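Local coordinates for Bd3459 (Bdellovibrio bacteriovorus, PDB 5CEC), which is a predatory endopeptidase of the peptidase S13 family, probably cleaving peptidoglycan cross-link peptides, and is bound by an ankyrin-repeat immunity protein, at residues D105-G110 with T140-F145; K135-T140 with D212-S217; R89-L94 with T232-S237; Y122-E127 with S433-A438. The protein carries 1 engineered substitution. All coordinates share one frame; numbering follows the deposited sequence. Where two conformers were deposited one is given.

Overall arrangement
All four contacts belong to one mixed sheet and the helix lying on it, consistent with an accessory domain of an S13 peptidase. Interactions 1 and 2 share strand 135-141, which runs parallel to both of its neighbours; its partner in interaction 2, strand 212-218, is one border of the sheet. Interaction 3 is the antiparallel pairing of 91-98 with 231-236, and interaction 4 sets helix 118-130 against the C-terminal segment, whose strand 436-437 is the other border. Interactions 1 and 4 are buried and use polar groups with several partners each, a histidine and carboxylates. Interactions 2 and 3 are partly buried: each has an apolar face and a face bearing charged side chains, with a long ion pair in 2 and a sulfate beside 3.

Interaction 1 (D105-G110 with T140-F145)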
# COMPACT_ATOMS: atom_id res chain seq x y z
N ASP A 105 21.61 -4.09 32.73
CA ASP A 105 20.79 -2.89 32.56
C ASP A 105 20.98 -2.38 31.15
O ASP A 105 22.11 -2.38 30.64
CB ASP A 105 21.19 -1.78 33.54
CG ASP A 105 20.79 -2.07 34.97
OD1 ASP A 105 19.87 -2.89 35.22
OD2 ASP A 105 21.41 -1.44 35.86
N ILE A 106 19.89 -1.95 30.52
CA ILE A 106 19.95 -1.47 29.15
C ILE A 106 19.18 -0.18 29.03
O ILE A 106 18.01 -0.13 29.38
CB ILE A 106 19.44 -2.48 28.14
CG1 ILE A 106 20.27 -3.76 28.21
CG2 ILE A 106 19.49 -1.89 26.72
CD1 ILE A 106 19.88 -4.82 27.21
N HIS A 107 19.83 0.85 28.49
CA HIS A 107 19.14 2.08 28.12
C HIS A 107 19.08 2.19 26.61
O HIS A 107 20.12 2.12 25.96
CB HIS A 107 19.83 3.33 28.67
CG HIS A 107 19.22 4.61 28.19
ND1 HIS A 107 18.01 5.09 28.66
CD2 HIS A 107 19.64 5.52 27.27
CE1 HIS A 107 17.75 6.25 28.08
NE2 HIS A 107 18.71 6.52 27.22
N ILE A 108 17.88 2.34 26.05
CA ILE A 108 17.71 2.56 24.61
C ILE A 108 17.72 4.06 24.26
O ILE A 108 16.84 4.81 24.69
CB ILE A 108 16.42 1.92 24.08
CG1 ILE A 108 16.40 0.40 24.35
CG2 ILE A 108 16.30 2.18 22.59
CD1 ILE A 108 15.09 -0.27 24.03
N GLU A 109 18.75 4.47 23.55
CA GLU A 109 18.87 5.79 22.99
C GLU A 109 18.29 5.71 21.59
O GLU A 109 18.90 5.15 20.68
CB GLU A 109 20.35 6.23 23.01
CG GLU A 109 20.60 7.54 22.28
CD GLU A 109 22.07 7.93 22.22
OE1 GLU A 109 22.92 7.19 22.74
OE2 GLU A 109 22.39 8.99 21.62
N GLY A 110 17.07 6.22 21.43
CA GLY A 110 16.37 6.02 20.18
C GLY A 110 16.91 6.82 19.01
O GLY A 110 17.63 7.79 19.18
N THR A 140 15.48 0.94 30.19
CA THR A 140 15.01 2.32 30.05
C THR A 140 15.12 2.76 28.61
O THR A 140 15.76 2.10 27.82
CB THR A 140 15.75 3.29 31.01
OG1 THR A 140 17.11 3.41 30.63
CG2 THR A 140 15.62 2.84 32.44
N PHE A 141 14.44 3.84 28.27
CA PHE A 141 14.35 4.31 26.89
C PHE A 141 14.07 5.80 26.87
O PHE A 141 13.45 6.33 27.81
CB PHE A 141 13.27 3.55 26.11
CG PHE A 141 11.88 3.80 26.64
CD1 PHE A 141 11.37 3.07 27.70
CD2 PHE A 141 11.10 4.81 26.11
CE1 PHE A 141 10.12 3.34 28.21
CE2 PHE A 141 9.87 5.08 26.63
CZ PHE A 141 9.38 4.35 27.68
N ASP A 142 14.52 6.47 25.82
CA ASP A 142 14.32 7.92 25.69
C ASP A 142 13.19 8.24 24.70
O ASP A 142 12.48 7.37 24.19
CB ASP A 142 15.64 8.65 25.36
CG ASP A 142 16.15 8.42 23.97
OD1 ASP A 142 15.42 7.91 23.08
OD2 ASP A 142 17.34 8.78 23.75
N GLU A 143 13.01 9.54 24.49
CA GLU A 143 11.89 10.06 23.72
C GLU A 143 12.04 9.89 22.22
O GLU A 143 11.11 10.16 21.48
CB GLU A 143 11.61 11.53 24.08
CG GLU A 143 12.68 12.52 23.64
CD GLU A 143 13.79 12.76 24.65
OE1 GLU A 143 14.21 11.84 25.40
OE2 GLU A 143 14.29 13.89 24.64
N ASN A 144 13.18 9.35 21.78
CA ASN A 144 13.35 9.05 20.38
C ASN A 144 13.17 7.59 20.06
O ASN A 144 13.30 7.21 18.91
CB ASN A 144 14.70 9.56 19.90
CG ASN A 144 14.78 11.06 19.96
OD1 ASN A 144 13.86 11.74 19.52
ND2 ASN A 144 15.90 11.57 20.46
N PHE A 145 12.86 6.78 21.09
CA PHE A 145 12.59 5.37 20.87
C PHE A 145 11.11 5.21 20.56
O PHE A 145 10.27 5.20 21.46
CB PHE A 145 12.99 4.51 22.06
CG PHE A 145 12.69 3.04 21.87
CD1 PHE A 145 13.14 2.37 20.74
CD2 PHE A 145 11.87 2.35 22.78
CE1 PHE A 145 12.84 1.02 20.56
CE2 PHE A 145 11.58 1.01 22.60
CZ PHE A 145 12.05 0.35 21.49
O HOH W 1 19.22 8.65 25.72
O HOH W 2 17.95 9.61 21.27
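Strands 104-109 and 135-141 are the two parallel strands of a beta-alpha-beta unit whose connecting helix is 118-130. Thr-140 N bonds almost straight to Ile-106 O, and Ile-108 N returns a bond to Thr-140 O at 2.8 Å. A more bent bond from Asp-142 N to Ile-108 O ends the ladder, and there an Asx turn and a type I beta turn, Asp-142 to Phe-145, fold the chain back against Gly-110.

His-107 and Thr-140 project from the same face. With CG of His-107 anti to the backbone N (chi1 174°), CB and CG pass beside Thr-140 OG1. At the ring edge ND1 of His-107 and OG1 of Thr-140 share a 2.7 Å hydrogen bond that either could donate; OG1 occupies the crowded position between backbone N and carbonyl carbon (chi1 67°). CE1 passes the backbone of Phe-141, and NE2 at the tip bonds water 1 at 2.7 Å, a water that lies in the ring plane and donates to Asp-142 OD2. Both ring nitrogens are engaged and Phe-224 stacks on the ring, which fixes its rotation; the nearby carboxylate may favour a protonated imidazole.

The other face is apolar. Ile-108 CG2 lies over the Phe-145 ring, 4.1 Å from its centroid, and CD1 lies over it too, offset toward the CE2-CZ rim.

Asp-142 OD1 accepts from Gly-110 N at 2.9 Å and Asn-144 N at 3.0 Å, both above the carboxylate plane. OD2 also accepts from water 2, which donates to Gly-110 O and accepts from Asn-144 ND2; Arg-112 NH1 bonds Asn-144 OD1.

Interaction 2 (K135-T140 with D212-S217); sequences KIEKLT and DVRTIS
A parallel ladder runs in unbroken register from Lys-135 beside Asp-212 to Thr-140 beside Ser-217, in the border strand pair of the mixed sheet. Five backbone bonds carry it. The straightest, Ile-136 N to Asp-212 O and Leu-139 N to Thr-215 O, are both 2.8 Å long and come in nearly along the C=O axis. Midway both chains leave the extended form together, Glu-137 with psi -60° and Arg-214 with psi -54°, so the pair turns a corner without losing its bonds: Thr-215 N still reaches Glu-137 O at 2.9 Å.

The tight side is the face of Ile-136, Leu-139, Val-213 and Ile-216. Leu-139 CB rests against Val-213 CG1 at 3.8 Å, and Ile-136 CD1 touches Val-213 CG2 more loosely at 4.2 Å.

Most of the opposite face, and the corner, look to solvent. Lys-135 and Lys-138 send their ends away from the partner strand. Glu-137, bent about CB-CG, and Arg-214 lie side by side and point the same way, their carboxylate and guanidinium planes 74° apart. OE1 of Glu-137 sits over a guanidinium face of Arg-214, 3.7 Å from NH1, so this long salt bridge is attraction of charge with no N-H aimed at the oxygen; Asn-101 gives the same OE1 a weak bond. The face closes in at buried Thr-140, whose CG2 meets Ser-217 OG at 3.5 Å.

Strand 104-109 flanks 135-141 on its other edge, and helix 167-182 covers the apolar face, with Leu-178 on Leu-139 and Ile-216, while Arg-175 binds Ile-216 O.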
# COMPACT_ATOMS: atom_id res chain seq x y z
N LYS A 135 18.34 -11.82 30.45
CA LYS A 135 17.68 -11.18 31.58
C LYS A 135 18.13 -9.75 31.63
O LYS A 135 19.33 -9.49 31.70
CB LYS A 135 18.05 -11.90 32.88
CG LYS A 135 17.38 -13.25 33.02
CD LYS A 135 18.01 -14.10 34.13
CE LYS A 135 17.72 -15.59 33.94
NZ LYS A 135 18.39 -16.19 32.74
N ILE A 136 17.17 -8.85 31.63
CA ILE A 136 17.39 -7.42 31.76
C ILE A 136 16.76 -6.98 33.07
O ILE A 136 15.57 -7.21 33.33
CB ILE A 136 16.78 -6.63 30.59
CG1 ILE A 136 17.41 -7.07 29.27
CG2 ILE A 136 16.94 -5.13 30.80
CD1 ILE A 136 16.68 -6.61 28.02
N GLU A 137 17.55 -6.33 33.90
CA GLU A 137 17.08 -5.87 35.19
C GLU A 137 16.29 -4.58 35.00
O GLU A 137 15.11 -4.55 35.25
CB GLU A 137 18.26 -5.68 36.14
CG GLU A 137 17.84 -5.28 37.53
CD GLU A 137 17.04 -6.37 38.20
OE1 GLU A 137 17.55 -7.52 38.33
OE2 GLU A 137 15.89 -6.05 38.59
N LYS A 138 16.94 -3.55 34.48
CA LYS A 138 16.31 -2.28 34.23
C LYS A 138 16.46 -1.97 32.74
O LYS A 138 17.56 -1.91 32.20
CB LYS A 138 16.91 -1.19 35.10
CG LYS A 138 16.23 0.15 34.98
CD LYS A 138 16.66 1.13 36.07
CE LYS A 138 18.13 1.49 35.97
NZ LYS A 138 18.48 2.58 36.92
N LEU A 139 15.32 -1.86 32.07
CA LEU A 139 15.25 -1.41 30.69
C LEU A 139 14.70 -0.00 30.67
O LEU A 139 13.57 0.23 31.07
CB LEU A 139 14.39 -2.34 29.85
CG LEU A 139 14.21 -1.94 28.38
CD1 LEU A 139 15.56 -1.95 27.66
CD2 LEU A 139 13.21 -2.86 27.68
N THR A 140 15.48 0.94 30.19
CA THR A 140 15.01 2.32 30.05
C THR A 140 15.12 2.76 28.61
O THR A 140 15.76 2.10 27.82
CB THR A 140 15.75 3.29 31.01
OG1 THR A 140 17.11 3.41 30.63
CG2 THR A 140 15.62 2.84 32.44
N ASP A 212 13.73 -11.83 29.58
CA ASP A 212 13.02 -11.50 30.80
C ASP A 212 13.41 -10.09 31.18
O ASP A 212 14.59 -9.79 31.21
CB ASP A 212 13.38 -12.48 31.93
CG ASP A 212 12.30 -13.49 32.19
OD1 ASP A 212 11.36 -13.15 32.96
OD2 ASP A 212 12.37 -14.60 31.63
N VAL A 213 12.44 -9.22 31.43
CA VAL A 213 12.69 -7.83 31.81
C VAL A 213 11.99 -7.52 33.14
O VAL A 213 10.78 -7.71 33.24
CB VAL A 213 12.19 -6.84 30.75
CG1 VAL A 213 12.56 -5.43 31.14
CG2 VAL A 213 12.72 -7.18 29.37
N ARG A 214 12.73 -7.03 34.14
CA ARG A 214 12.12 -6.81 35.45
C ARG A 214 11.45 -5.45 35.56
O ARG A 214 10.27 -5.39 35.92
CB ARG A 214 13.12 -6.99 36.60
CG ARG A 214 12.41 -6.94 37.96
CD ARG A 214 13.17 -7.61 39.09
NE ARG A 214 13.43 -9.03 38.86
CZ ARG A 214 14.32 -9.76 39.53
NH1 ARG A 214 15.08 -9.22 40.49
NH2 ARG A 214 14.47 -11.05 39.22
N THR A 215 12.18 -4.37 35.25
CA THR A 215 11.69 -3.00 35.43
C THR A 215 11.87 -2.25 34.12
O THR A 215 12.90 -2.37 33.48
CB THR A 215 12.52 -2.25 36.51
OG1 THR A 215 12.44 -2.99 37.72
CG2 THR A 215 11.98 -0.85 36.72
N ILE A 216 10.87 -1.48 33.74
CA ILE A 216 10.90 -0.68 32.52
C ILE A 216 10.52 0.75 32.85
O ILE A 216 9.47 0.98 33.49
CB ILE A 216 9.94 -1.25 31.45
CG1 ILE A 216 10.31 -2.71 31.16
CG2 ILE A 216 9.97 -0.38 30.19
CD1 ILE A 216 9.34 -3.45 30.28
N SER A 217 11.31 1.71 32.40
CA SER A 217 10.99 3.11 32.66
C SER A 217 11.56 4.07 31.62
O SER A 217 12.48 3.74 30.92
CB SER A 217 11.39 3.53 34.06
OG SER A 217 12.75 3.43 34.27

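Interaction 3 (R89-L94 with T232-S237); sequences RFKTKL and TMVLMS. With SO4 (sulfate ion), chain G.
Antiparallel pairing of strands 91-98 and 231-236 sorts the side chains here onto two faces of the sheet. Thr-92 with Leu-235 and Leu-94 with Met-233 are hydrogen-bonded pairs; Leu-235 N to Thr-92 O and Met-233 N to Leu-94 O are essentially straight, each 2.8 Å. The return bond from Thr-92 N to Leu-235 O is longer, 3.2 Å, and comes from above the carbonyl plane.

On the face of Lys-91 and Met-236, these two chains lie side by side and point the same way, CG against CG at 4.1 Å. Arg-89 crosses Met-236 obliquely, its extended chain bringing CD to 3.9 Å from the methionine CE. The guanidinium end goes on to Ser-237: NH1 bonds the carbonyl O at 2.9 Å, in the carbonyl plane and on a lone pair. Asp-430 pairs with the same NH1. Lys-91, bent at its end, curls back so that NZ donates to Arg-89 O, 2.8 Å.

Ser-237 turns OG into the crowded position between its backbone N and carbonyl carbon (chi1 72°). There OG accepts from Phe-90 N and lies in the plane of the Phe-90 ring, at its edge; Ser-237 N answers with a 2.9 Å bond to Phe-90 O, making a reciprocal pair. Leu-94 and Leu-235, on the other face, pack under helix 118-130.

At the far end Thr-232 OG1 donates to O4 of a sulfate at 2.8 Å. The chemistry is therefore divided: carbonyls and one serine hydroxyl hold the strand ends at Arg-89 and Phe-90, while Thr-232 holds a sulfate, probably from the crystallisation liquor, to which the Lys-93 charge perhaps contributes at long range.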
# COMPACT_ATOMS: atom_id res chain seq x y z
N ARG A 89 20.71 4.93 7.60
CA ARG A 89 20.17 3.99 8.56
C ARG A 89 19.89 4.68 9.90
O ARG A 89 20.64 5.54 10.33
CB ARG A 89 21.14 2.83 8.75
CG ARG A 89 21.29 1.97 7.52
CD ARG A 89 22.46 1.03 7.63
NE ARG A 89 22.64 0.19 6.46
CZ ARG A 89 22.19 -1.05 6.32
NH1 ARG A 89 21.41 -1.62 7.23
NH2 ARG A 89 22.47 -1.71 5.21
N PHE A 90 18.77 4.30 10.52
CA PHE A 90 18.40 4.77 11.83
C PHE A 90 19.20 3.94 12.82
O PHE A 90 19.04 2.72 12.87
CB PHE A 90 16.90 4.59 12.03
CG PHE A 90 16.09 5.50 11.14
CD1 PHE A 90 15.74 5.13 9.84
CD2 PHE A 90 15.71 6.75 11.59
CE1 PHE A 90 15.04 6.00 9.01
CE2 PHE A 90 15.01 7.63 10.76
CZ PHE A 90 14.66 7.24 9.47
N LYS A 91 20.04 4.61 13.60
CA LYS A 91 21.04 3.93 14.46
C LYS A 91 20.55 3.96 15.90
O LYS A 91 20.87 4.90 16.66
CB LYS A 91 22.40 4.59 14.29
CG LYS A 91 22.88 4.53 12.86
CD LYS A 91 24.15 5.35 12.66
CE LYS A 91 24.35 5.76 11.21
NZ LYS A 91 23.21 6.56 10.64
N THR A 92 19.74 2.97 16.28
CA THR A 92 19.24 2.86 17.66
C THR A 92 20.41 2.34 18.50
O THR A 92 21.09 1.39 18.10
CB THR A 92 18.05 1.89 17.72
OG1 THR A 92 17.02 2.37 16.85
CG2 THR A 92 17.50 1.77 19.13
N LYS A 93 20.69 3.02 19.62
CA LYS A 93 21.81 2.65 20.47
C LYS A 93 21.31 2.03 21.77
O LYS A 93 20.33 2.48 22.36
CB LYS A 93 22.68 3.88 20.73
CG LYS A 93 23.36 4.38 19.47
CD LYS A 93 24.16 5.65 19.73
CE LYS A 93 25.15 5.90 18.60
NZ LYS A 93 26.08 7.01 18.91
N LEU A 94 21.95 0.95 22.17
CA LEU A 94 21.66 0.31 23.44
C LEU A 94 22.91 0.50 24.29
O LEU A 94 24.01 0.09 23.92
CB LEU A 94 21.38 -1.16 23.23
CG LEU A 94 19.92 -1.55 22.94
CD1 LEU A 94 19.48 -1.03 21.61
CD2 LEU A 94 19.81 -3.06 23.03
N THR A 232 28.28 0.67 24.48
CA THR A 232 27.31 1.14 23.50
C THR A 232 27.30 0.19 22.33
O THR A 232 28.29 -0.01 21.66
CB THR A 232 27.64 2.55 23.01
OG1 THR A 232 27.73 3.42 24.15
CG2 THR A 232 26.55 3.07 22.07
N MET A 233 26.14 -0.40 22.11
CA MET A 233 25.88 -1.28 21.01
C MET A 233 24.92 -0.54 20.06
O MET A 233 24.10 0.28 20.51
CB MET A 233 25.27 -2.59 21.54
CG MET A 233 26.12 -3.29 22.60
SD MET A 233 27.70 -3.83 21.97
CE MET A 233 27.16 -5.18 20.93
N VAL A 234 25.05 -0.79 18.76
CA VAL A 234 24.18 -0.16 17.78
C VAL A 234 23.39 -1.22 17.03
O VAL A 234 23.92 -2.26 16.64
CB VAL A 234 24.92 0.81 16.81
CG1 VAL A 234 25.86 0.07 15.87
CG2 VAL A 234 23.92 1.63 16.01
N LEU A 235 22.10 -0.93 16.88
CA LEU A 235 21.18 -1.74 16.09
C LEU A 235 20.71 -0.85 14.94
O LEU A 235 19.81 -0.02 15.09
CB LEU A 235 19.97 -2.16 16.94
CG LEU A 235 18.97 -3.09 16.24
CD1 LEU A 235 19.45 -4.53 16.30
CD2 LEU A 235 17.58 -2.93 16.86
N MET A 236 21.31 -1.02 13.77
CA MET A 236 20.96 -0.18 12.63
C MET A 236 19.73 -0.73 11.93
O MET A 236 19.60 -1.93 11.72
CB MET A 236 22.09 -0.09 11.64
CG MET A 236 23.34 0.50 12.22
SD MET A 236 24.43 1.17 10.96
CE MET A 236 24.99 -0.35 10.21
N SER A 237 18.82 0.16 11.55
CA SER A 237 17.74 -0.23 10.66
C SER A 237 18.27 -0.66 9.31
O SER A 237 19.43 -0.37 8.95
CB SER A 237 16.75 0.92 10.44
OG SER A 237 17.30 1.93 9.62
S SO4 G . 28.12 7.08 23.16
O1 SO4 G . 28.86 7.64 22.01
O2 SO4 G . 26.75 6.71 22.72
O3 SO4 G . 28.04 8.09 24.24
O4 SO4 G . 28.87 5.88 23.60
O HOH W 3 16.95 1.01 14.63

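Interaction 4 (Y122-E127 with S433-A438)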
# COMPACT_ATOMS: atom_id res chain seq x y z
N TYR A 122 11.53 -8.45 17.47
CA TYR A 122 11.95 -9.85 17.39
C TYR A 122 13.41 -9.99 17.01
O TYR A 122 14.13 -10.81 17.57
CB TYR A 122 11.10 -10.61 16.37
CG TYR A 122 9.64 -10.89 16.72
CD1 TYR A 122 9.11 -10.63 17.99
CD2 TYR A 122 8.80 -11.42 15.76
CE1 TYR A 122 7.78 -10.89 18.28
CE2 TYR A 122 7.48 -11.69 16.03
CZ TYR A 122 6.97 -11.43 17.28
OH TYR A 122 5.66 -11.72 17.52
N PHE A 123 13.85 -9.19 16.05
CA PHE A 123 15.26 -9.20 15.66
C PHE A 123 16.15 -8.75 16.81
O PHE A 123 17.18 -9.37 17.08
CB PHE A 123 15.49 -8.35 14.42
CG PHE A 123 16.91 -8.37 13.93
CD1 PHE A 123 17.47 -9.53 13.35
CD2 PHE A 123 17.72 -7.28 14.09
CE1 PHE A 123 18.79 -9.55 12.94
CE2 PHE A 123 19.04 -7.30 13.66
CZ PHE A 123 19.58 -8.44 13.10
N LEU A 124 15.75 -7.69 17.49
CA LEU A 124 16.54 -7.23 18.62
C LEU A 124 16.65 -8.31 19.71
O LEU A 124 17.73 -8.50 20.28
CB LEU A 124 15.98 -5.93 19.21
CG LEU A 124 16.63 -5.40 20.49
CD1 LEU A 124 18.14 -5.29 20.32
CD2 LEU A 124 16.02 -4.10 20.93
N ILE A 125 15.54 -8.97 20.00
CA ILE A 125 15.55 -10.02 21.01
C ILE A 125 16.44 -11.18 20.59
O ILE A 125 17.22 -11.70 21.42
CB ILE A 125 14.13 -10.45 21.40
CG1 ILE A 125 13.42 -9.30 22.11
CG2 ILE A 125 14.15 -11.68 22.31
CD1 ILE A 125 11.93 -9.41 22.14
N SER A 126 16.32 -11.60 19.34
CA SER A 126 17.24 -12.60 18.78
C SER A 126 18.71 -12.17 18.97
O SER A 126 19.56 -12.96 19.40
CB SER A 126 16.94 -12.81 17.29
OG SER A 126 17.93 -13.61 16.70
N GLU A 127 19.00 -10.91 18.68
CA GLU A 127 20.36 -10.39 18.84
C GLU A 127 20.80 -10.35 20.29
O GLU A 127 21.95 -10.69 20.57
CB GLU A 127 20.46 -8.99 18.23
CG GLU A 127 20.53 -9.04 16.71
CD GLU A 127 21.80 -9.73 16.27
OE1 GLU A 127 22.85 -9.08 16.34
OE2 GLU A 127 21.78 -10.95 15.96
N SER A 433 22.34 -5.03 10.23
CA SER A 433 21.61 -4.61 11.41
C SER A 433 22.01 -5.30 12.69
O SER A 433 21.54 -4.93 13.75
CB SER A 433 20.10 -4.84 11.20
OG SER A 433 19.61 -4.06 10.10
N TYR A 434 22.88 -6.30 12.61
CA TYR A 434 23.30 -7.02 13.80
C TYR A 434 23.83 -6.06 14.86
O TYR A 434 24.48 -5.06 14.55
CB TYR A 434 24.38 -8.03 13.47
CG TYR A 434 23.93 -9.14 12.54
CD1 TYR A 434 23.07 -10.13 12.99
CD2 TYR A 434 24.40 -9.23 11.22
CE1 TYR A 434 22.68 -11.17 12.17
CE2 TYR A 434 24.00 -10.27 10.39
CZ TYR A 434 23.13 -11.23 10.87
OH TYR A 434 22.75 -12.28 10.09
N LEU A 435 23.54 -6.36 16.12
CA LEU A 435 24.03 -5.53 17.21
C LEU A 435 25.53 -5.55 17.22
O LEU A 435 26.13 -6.61 17.32
CB LEU A 435 23.63 -6.06 18.56
CG LEU A 435 22.39 -5.68 19.27
CD1 LEU A 435 22.33 -6.36 20.64
CD2 LEU A 435 22.29 -4.16 19.40
N THR A 436 26.12 -4.36 17.22
CA THR A 436 27.56 -4.25 17.10
C THR A 436 28.05 -3.11 17.99
O THR A 436 27.35 -2.13 18.19
CB THR A 436 27.91 -3.96 15.64
OG1 THR A 436 27.19 -4.90 14.82
CG2 THR A 436 29.39 -4.14 15.41
N LYS A 437 29.26 -3.24 18.53
CA LYS A 437 29.84 -2.15 19.31
C LYS A 437 29.93 -0.91 18.46
O LYS A 437 30.29 -0.98 17.28
CB LYS A 437 31.24 -2.53 19.77
CG LYS A 437 31.28 -3.39 21.02
CD LYS A 437 32.68 -3.38 21.66
CE LYS A 437 33.00 -2.03 22.31
NZ LYS A 437 34.38 -1.95 22.87
N ALA A 438 29.65 0.23 19.07
CA ALA A 438 29.75 1.52 18.39
C ALA A 438 31.18 1.82 17.93
O ALA A 438 31.39 2.45 16.88
CB ALA A 438 29.25 2.63 19.29
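One face of helix 118-130 lies against the loop segment 433-435, with backbones closest at Glu-127 and Leu-435, 6.3 Å between CA atoms. Glu-127 is the centre of the contact. Its chain is bent about CB-CG (chi2 -65°), which brings OE1 to Leu-435 N at 2.8 Å; the oxygen uses its anti lone pair, and Arg-130 forms a salt bridge with the same atom. OE2 of Glu-127 approaches the edge of the Tyr-434 ring, 3.3 Å from CD1, with carboxylate and ring planes 56° apart.

Phe-123, its CG anti to the backbone N, carries Glu-127 CG over one ring face and presents its edge to the loop: CE2 lies 3.4 Å from Ser-433 O. Its CZ also touches Tyr-434 CD1 at 3.9 Å, the two rings meeting obliquely, while Phe-429 stacks on it. Leu-124 CD1 and Leu-435 CD1 make a looser apolar touch. Tyr-434 OH is held by Gln-204 N and Ser-433 OG by Met-236 O.

A buried carboxylate thus accepts from the backbone N-H of Leu-435 while the arginine offsets its charge, so Glu-127 is probably ionised, and Ser-433 to Leu-435, just before the border strand, are held against the helix.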